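Local coordinates for periplasmic His/Glu/Gln/Arg/opine family-binding protein (Silicibacter pomeroyi, PDB 3I6V), which binds lysine and probably serves as the periplasmic receptor of an ABC importer for amino acids or opines, at residues Asp79-Pro91 against Arg192-Glu204. Sequence-based numbering, arbitrary orientation.
With NA (sodium ion), chain C.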
loop_
_atom_site.group_PDB
_atom_site.type_symbol
_atom_site.label_atom_id
_atom_site.label_comp_id
_atom_site.label_asym_id
_atom_site.label_seq_id
_atom_site.Cartn_x
_atom_site.Cartn_y
_atom_site.Cartn_z
ATOM N N ASP A 79 9.989 -8.122 8.168
ATOM C CA ASP A 79 9.918 -9.352 8.990
ATOM C C ASP A 79 10.942 -9.395 10.164
ATOM O O ASP A 79 10.780 -10.204 11.104
ATOM C CB ASP A 79 9.985 -10.584 8.072
ATOM C CG ASP A 79 9.828 -11.915 8.827
ATOM O OD1 ASP A 79 8.893 -12.066 9.688
ATOM O OD2 ASP A 79 10.659 -12.817 8.559
ATOM N N GLU A 80 11.954 -8.514 10.160
ATOM C CA GLU A 80 12.864 -8.398 11.317
ATOM C C GLU A 80 12.146 -7.871 12.541
ATOM O O GLU A 80 12.558 -8.173 13.643
ATOM C CB GLU A 80 14.061 -7.465 11.041
ATOM C CG GLU A 80 14.887 -7.882 9.817
ATOM C CD GLU A 80 15.901 -6.812 9.397
ATOM O OE1 GLU A 80 16.002 -5.759 10.064
ATOM O OE2 GLU A 80 16.598 -7.030 8.388
ATOM N N VAL A 81 11.078 -7.081 12.368
ATOM C CA VAL A 81 10.371 -6.496 13.553
ATOM C C VAL A 81 8.881 -6.849 13.729
ATOM O O VAL A 81 8.339 -6.756 14.834
ATOM C CB VAL A 81 10.488 -4.996 13.575
ATOM C CG1 VAL A 81 11.961 -4.552 13.869
ATOM C CG2 VAL A 81 9.967 -4.426 12.229
ATOM N N ILE A 82 8.210 -7.232 12.648
ATOM C CA ILE A 82 6.800 -7.615 12.725
ATOM C C ILE A 82 6.603 -8.926 11.968
ATOM O O ILE A 82 7.541 -9.364 11.301
ATOM C CB ILE A 82 5.858 -6.509 12.101
ATOM C CG1 ILE A 82 6.181 -6.291 10.631
ATOM C CG2 ILE A 82 5.961 -5.183 12.905
ATOM C CD1 ILE A 82 5.083 -5.479 9.853
ATOM N N ASP A 83 5.399 -9.502 12.030
ATOM C CA ASP A 83 5.049 -10.707 11.267
ATOM C C ASP A 83 3.904 -10.424 10.293
ATOM O O ASP A 83 3.005 -9.641 10.594
ATOM C CB ASP A 83 4.616 -11.834 12.208
ATOM C CG ASP A 83 5.798 -12.650 12.772
ATOM O OD1 ASP A 83 6.991 -12.468 12.391
ATOM O OD2 ASP A 83 5.520 -13.478 13.666
ATOM N N PHE A 84 3.938 -11.056 9.131
ATOM C CA PHE A 84 2.903 -10.821 8.099
ATOM C C PHE A 84 1.971 -12.030 7.944
ATOM O O PHE A 84 2.405 -13.173 8.134
ATOM C CB PHE A 84 3.561 -10.558 6.747
ATOM C CG PHE A 84 4.227 -9.211 6.633
ATOM C CD1 PHE A 84 5.598 -9.090 6.833
ATOM C CD2 PHE A 84 3.482 -8.072 6.275
ATOM C CE1 PHE A 84 6.243 -7.852 6.716
ATOM C CE2 PHE A 84 4.106 -6.818 6.133
ATOM C CZ PHE A 84 5.484 -6.703 6.354
ATOM N N THR A 85 0.705 -11.779 7.602
ATOM C CA THR A 85 -0.166 -12.813 7.023
ATOM C C THR A 85 0.365 -13.151 5.643
ATOM O O THR A 85 1.282 -12.493 5.158
ATOM C CB THR A 85 -1.647 -12.297 6.855
ATOM O OG1 THR A 85 -1.687 -11.198 5.920
ATOM C CG2 THR A 85 -2.233 -11.867 8.171
ATOM N N GLN A 86 -0.237 -14.139 4.983
ATOM C CA GLN A 86 -0.064 -14.323 3.560
ATOM C C GLN A 86 -0.507 -13.044 2.824
ATOM O O GLN A 86 -1.234 -12.219 3.393
ATOM C CB GLN A 86 -0.957 -15.490 3.091
ATOM C CG GLN A 86 -2.463 -15.178 3.276
ATOM C CD GLN A 86 -3.309 -16.400 2.992
ATOM O OE1 GLN A 86 -3.391 -16.874 1.854
ATOM N NE2 GLN A 86 -3.906 -16.928 4.027
ATOM N N ASN A 87 -0.106 -12.892 1.563
ATOM C CA ASN A 87 -0.554 -11.721 0.826
ATOM C C ASN A 87 -2.103 -11.739 0.573
ATOM O O ASN A 87 -2.744 -12.805 0.589
ATOM C CB ASN A 87 0.288 -11.428 -0.434
ATOM C CG ASN A 87 0.273 -12.560 -1.503
ATOM O OD1 ASN A 87 -0.727 -13.263 -1.736
ATOM N ND2 ASN A 87 1.392 -12.680 -2.196
ATOM N N TYR A 88 -2.691 -10.550 0.439
ATOM C CA TYR A 88 -4.098 -10.471 0.086
ATOM C C TYR A 88 -4.308 -9.723 -1.232
ATOM O O TYR A 88 -5.427 -9.676 -1.754
ATOM C CB TYR A 88 -4.941 -9.947 1.227
ATOM C CG TYR A 88 -4.525 -8.588 1.735
ATOM C CD1 TYR A 88 -3.811 -8.455 2.936
ATOM C CD2 TYR A 88 -4.842 -7.432 1.013
ATOM C CE1 TYR A 88 -3.417 -7.181 3.418
ATOM C CE2 TYR A 88 -4.458 -6.162 1.473
ATOM C CZ TYR A 88 -3.772 -6.044 2.668
ATOM O OH TYR A 88 -3.380 -4.798 3.097
ATOM N N ILE A 89 -3.228 -9.168 -1.768
ATOM C CA ILE A 89 -3.153 -8.808 -3.173
ATOM C C ILE A 89 -1.853 -9.436 -3.696
ATOM O O ILE A 89 -0.842 -9.410 -2.991
ATOM C CB ILE A 89 -3.122 -7.273 -3.391
ATOM C CG1 ILE A 89 -4.229 -6.570 -2.576
ATOM C CG2 ILE A 89 -3.208 -6.904 -4.933
ATOM C CD1 ILE A 89 -4.175 -5.028 -2.686
ATOM N N PRO A 90 -1.887 -10.032 -4.917
ATOM C CA PRO A 90 -0.676 -10.562 -5.524
ATOM C C PRO A 90 0.359 -9.457 -5.743
ATOM O O PRO A 90 -0.021 -8.266 -5.810
ATOM C CB PRO A 90 -1.161 -11.162 -6.883
ATOM C CG PRO A 90 -2.643 -11.507 -6.598
ATOM C CD PRO A 90 -3.095 -10.334 -5.720
ATOM N N PRO A 91 1.652 -9.838 -5.846
ATOM C CA PRO A 91 2.686 -8.832 -6.074
ATOM C C PRO A 91 2.310 -8.012 -7.300
ATOM O O PRO A 91 1.915 -8.588 -8.323
ATOM C CB PRO A 91 3.952 -9.668 -6.346
ATOM C CG PRO A 91 3.677 -11.026 -5.718
ATOM C CD PRO A 91 2.191 -11.221 -5.829
ATOM N N ARG A 192 -2.902 -13.580 14.156
ATOM C CA ARG A 192 -2.409 -13.661 12.785
ATOM C C ARG A 192 -2.982 -14.900 12.122
ATOM O O ARG A 192 -3.365 -14.854 10.947
ATOM C CB ARG A 192 -0.860 -13.674 12.757
ATOM C CG ARG A 192 -0.222 -13.917 11.362
ATOM C CD ARG A 192 1.302 -13.562 11.363
ATOM N NE ARG A 192 2.014 -14.358 12.396
ATOM C CZ ARG A 192 2.363 -15.635 12.249
ATOM N NH1 ARG A 192 2.060 -16.285 11.136
ATOM N NH2 ARG A 192 2.991 -16.279 13.235
ATOM N N GLY A 193 -3.044 -16.007 12.874
ATOM C CA GLY A 193 -3.628 -17.249 12.377
ATOM C C GLY A 193 -5.119 -17.092 12.011
ATOM O O GLY A 193 -5.551 -17.616 11.003
ATOM N N LYS A 194 -5.887 -16.366 12.822
ATOM C CA LYS A 194 -7.306 -16.052 12.503
ATOM C C LYS A 194 -7.440 -15.272 11.200
ATOM O O LYS A 194 -8.261 -15.604 10.320
ATOM C CB LYS A 194 -7.978 -15.281 13.652
ATOM C CG LYS A 194 -8.365 -16.166 14.826
ATOM C CD LYS A 194 -8.622 -15.334 16.093
ATOM C CE LYS A 194 -9.020 -16.261 17.242
ATOM N NZ LYS A 194 -9.614 -15.487 18.338
ATOM N N PHE A 195 -6.583 -14.267 11.029
ATOM C CA PHE A 195 -6.602 -13.533 9.793
ATOM C C PHE A 195 -6.176 -14.374 8.631
ATOM O O PHE A 195 -6.753 -14.245 7.558
ATOM C CB PHE A 195 -5.819 -12.229 9.880
ATOM C CG PHE A 195 -6.574 -11.160 10.578
ATOM C CD1 PHE A 195 -6.190 -10.736 11.832
ATOM C CD2 PHE A 195 -7.726 -10.616 9.983
ATOM C CE1 PHE A 195 -6.927 -9.730 12.508
ATOM C CE2 PHE A 195 -8.452 -9.630 10.628
ATOM C CZ PHE A 195 -8.048 -9.179 11.888
ATOM N N ASP A 196 -5.162 -15.222 8.832
ATOM C CA ASP A 196 -4.724 -16.091 7.744
ATOM C C ASP A 196 -5.836 -17.050 7.285
ATOM O O ASP A 196 -6.035 -17.254 6.083
ATOM C CB ASP A 196 -3.437 -16.854 8.119
ATOM C CG ASP A 196 -2.165 -16.167 7.575
ATOM O OD1 ASP A 196 -1.128 -16.204 8.274
ATOM O OD2 ASP A 196 -2.207 -15.603 6.455
ATOM N N ALA A 197 -6.518 -17.648 8.260
ATOM C CA ALA A 197 -7.618 -18.555 7.965
ATOM C C ALA A 197 -8.741 -17.791 7.240
ATOM O O ALA A 197 -9.303 -18.298 6.290
ATOM C CB ALA A 197 -8.133 -19.227 9.250
ATOM N N ALA A 198 -9.030 -16.553 7.645
ATOM C CA ALA A 198 -10.036 -15.750 6.911
ATOM C C ALA A 198 -9.624 -15.401 5.477
ATOM O O ALA A 198 -10.429 -15.517 4.525
ATOM C CB ALA A 198 -10.422 -14.490 7.724
ATOM N N ILE A 199 -8.365 -15.007 5.286
ATOM C CA ILE A 199 -7.873 -14.720 3.947
ATOM C C ILE A 199 -7.959 -15.961 3.032
ATOM O O ILE A 199 -8.395 -15.859 1.881
ATOM C CB ILE A 199 -6.419 -14.158 3.968
ATOM C CG1 ILE A 199 -6.388 -12.790 4.665
ATOM C CG2 ILE A 199 -5.865 -14.048 2.544
ATOM C CD1 ILE A 199 -4.985 -12.323 5.093
ATOM N N THR A 200 -7.506 -17.115 3.534
ATOM C CA THR A 200 -7.546 -18.356 2.757
ATOM C C THR A 200 -8.986 -18.688 2.283
ATOM O O THR A 200 -9.192 -18.978 1.116
ATOM C CB THR A 200 -6.950 -19.519 3.568
ATOM O OG1 THR A 200 -5.557 -19.272 3.741
ATOM C CG2 THR A 200 -7.137 -20.883 2.834
ATOM N N SER A 201 -9.945 -18.602 3.190
ATOM C CA SER A 201 -11.383 -18.777 2.869
ATOM C C SER A 201 -11.875 -17.829 1.754
ATOM O O SER A 201 -12.656 -18.242 0.891
ATOM C CB SER A 201 -12.231 -18.624 4.139
ATOM O OG SER A 201 -12.482 -17.234 4.440
ATOM N N MET A 202 -11.394 -16.581 1.722
ATOM C CA MET A 202 -11.803 -15.644 0.651
ATOM C C MET A 202 -11.127 -15.968 -0.684
ATOM O O MET A 202 -11.667 -15.666 -1.774
ATOM C CB MET A 202 -11.521 -14.181 1.044
ATOM C CG MET A 202 -12.331 -13.673 2.235
ATOM S SD MET A 202 -12.142 -11.906 2.606
ATOM C CE MET A 202 -12.654 -11.256 1.064
ATOM N N LYS A 203 -9.930 -16.553 -0.611
ATOM C CA LYS A 203 -9.244 -17.017 -1.811
ATOM C C LYS A 203 -9.968 -18.246 -2.382
ATOM O O LYS A 203 -10.142 -18.349 -3.582
ATOM C CB LYS A 203 -7.743 -17.321 -1.563
ATOM C CG LYS A 203 -6.883 -16.042 -1.303
ATOM C CD LYS A 203 -5.396 -16.334 -1.166
ATOM C CE LYS A 203 -4.606 -15.075 -0.731
ATOM N NZ LYS A 203 -3.130 -15.378 -0.448
ATOM N N GLU A 204 -10.396 -19.145 -1.500
ATOM C CA GLU A 204 -11.013 -20.411 -1.900
ATOM C C GLU A 204 -12.419 -20.274 -2.545
ATOM O O GLU A 204 -12.754 -21.041 -3.453
ATOM C CB GLU A 204 -11.024 -21.382 -0.717
ATOM C CG GLU A 204 -9.661 -22.033 -0.492
ATOM C CD GLU A 204 -9.582 -22.837 0.806
ATOM O OE1 GLU A 204 -10.489 -22.702 1.669
ATOM O OE2 GLU A 204 -8.591 -23.587 0.969
HETATM NA NA NA C . 8.998 -11.224 11.933
HETATM O O HOH W 1 2.350 -12.895 14.794
HETATM O O HOH W 2 3.691 -14.976 15.686
HETATM O O HOH W 3 1.354 -15.741 8.420
HETATM O O HOH W 4 -3.916 -19.402 1.139
#
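Gln-86 and the helix residues Asp-196, Ile-199, Thr-200 and Lys-203 make a largely polar strand-to-helix contact in one lobe of a two-lobed periplasmic binding protein. The strand holding 83-85 pairs antiparallel with strand 180-184, and helix 192-204 runs nearly along it, at 24°, axes 8.5 Å apart. Gln-86 shows how one amide can reach across two turns of a helix. Its CG occupies the crowded position between backbone N and carbonyl carbon (chi1 64°), sending the extended chain out toward the helix and laying CD against Ile-199 CG2 at 3.5 Å. NE2 gives a nearly straight bond (178°) to Thr-200 OG1, in the amide plane, while OE1 takes one from Lys-203 NZ at 2.8 Å. The same NZ donates to Asn-87 O, also at 2.8 Å, with Tyr-223 as cation-pi partner. Asp-196 OD2 accepts twice: from Gln-86 backbone N at 2.9 Å on its syn lone pair, and from NE2 on its anti side, well out of the carboxylate plane. A leucine in place of Gln-86 would probably keep some packing on Ile-199 but lose the amide's bonds to Thr-200, Asp-196 and Lys-203, leaving that ammonium chiefly to Asn-87 O. Thr-85 adds an apolar touch, its CB 3.8 Å from Ile-199 CD1. Nearer the sodium site of Asp-79, Ile-82 and Glu-186, Asp-83 OD1 binds the metal, whereas OD2 lies out of the nearly perpendicular guanidinium plane of Arg-192, 3.8 Å from NH2, a long salt bridge of charges alone. Three waters lie at that guanidinium's edge, in plane; one, held by NH1, donates to Phe-84 O, at 2.8 Å, and Asp-196 OD1.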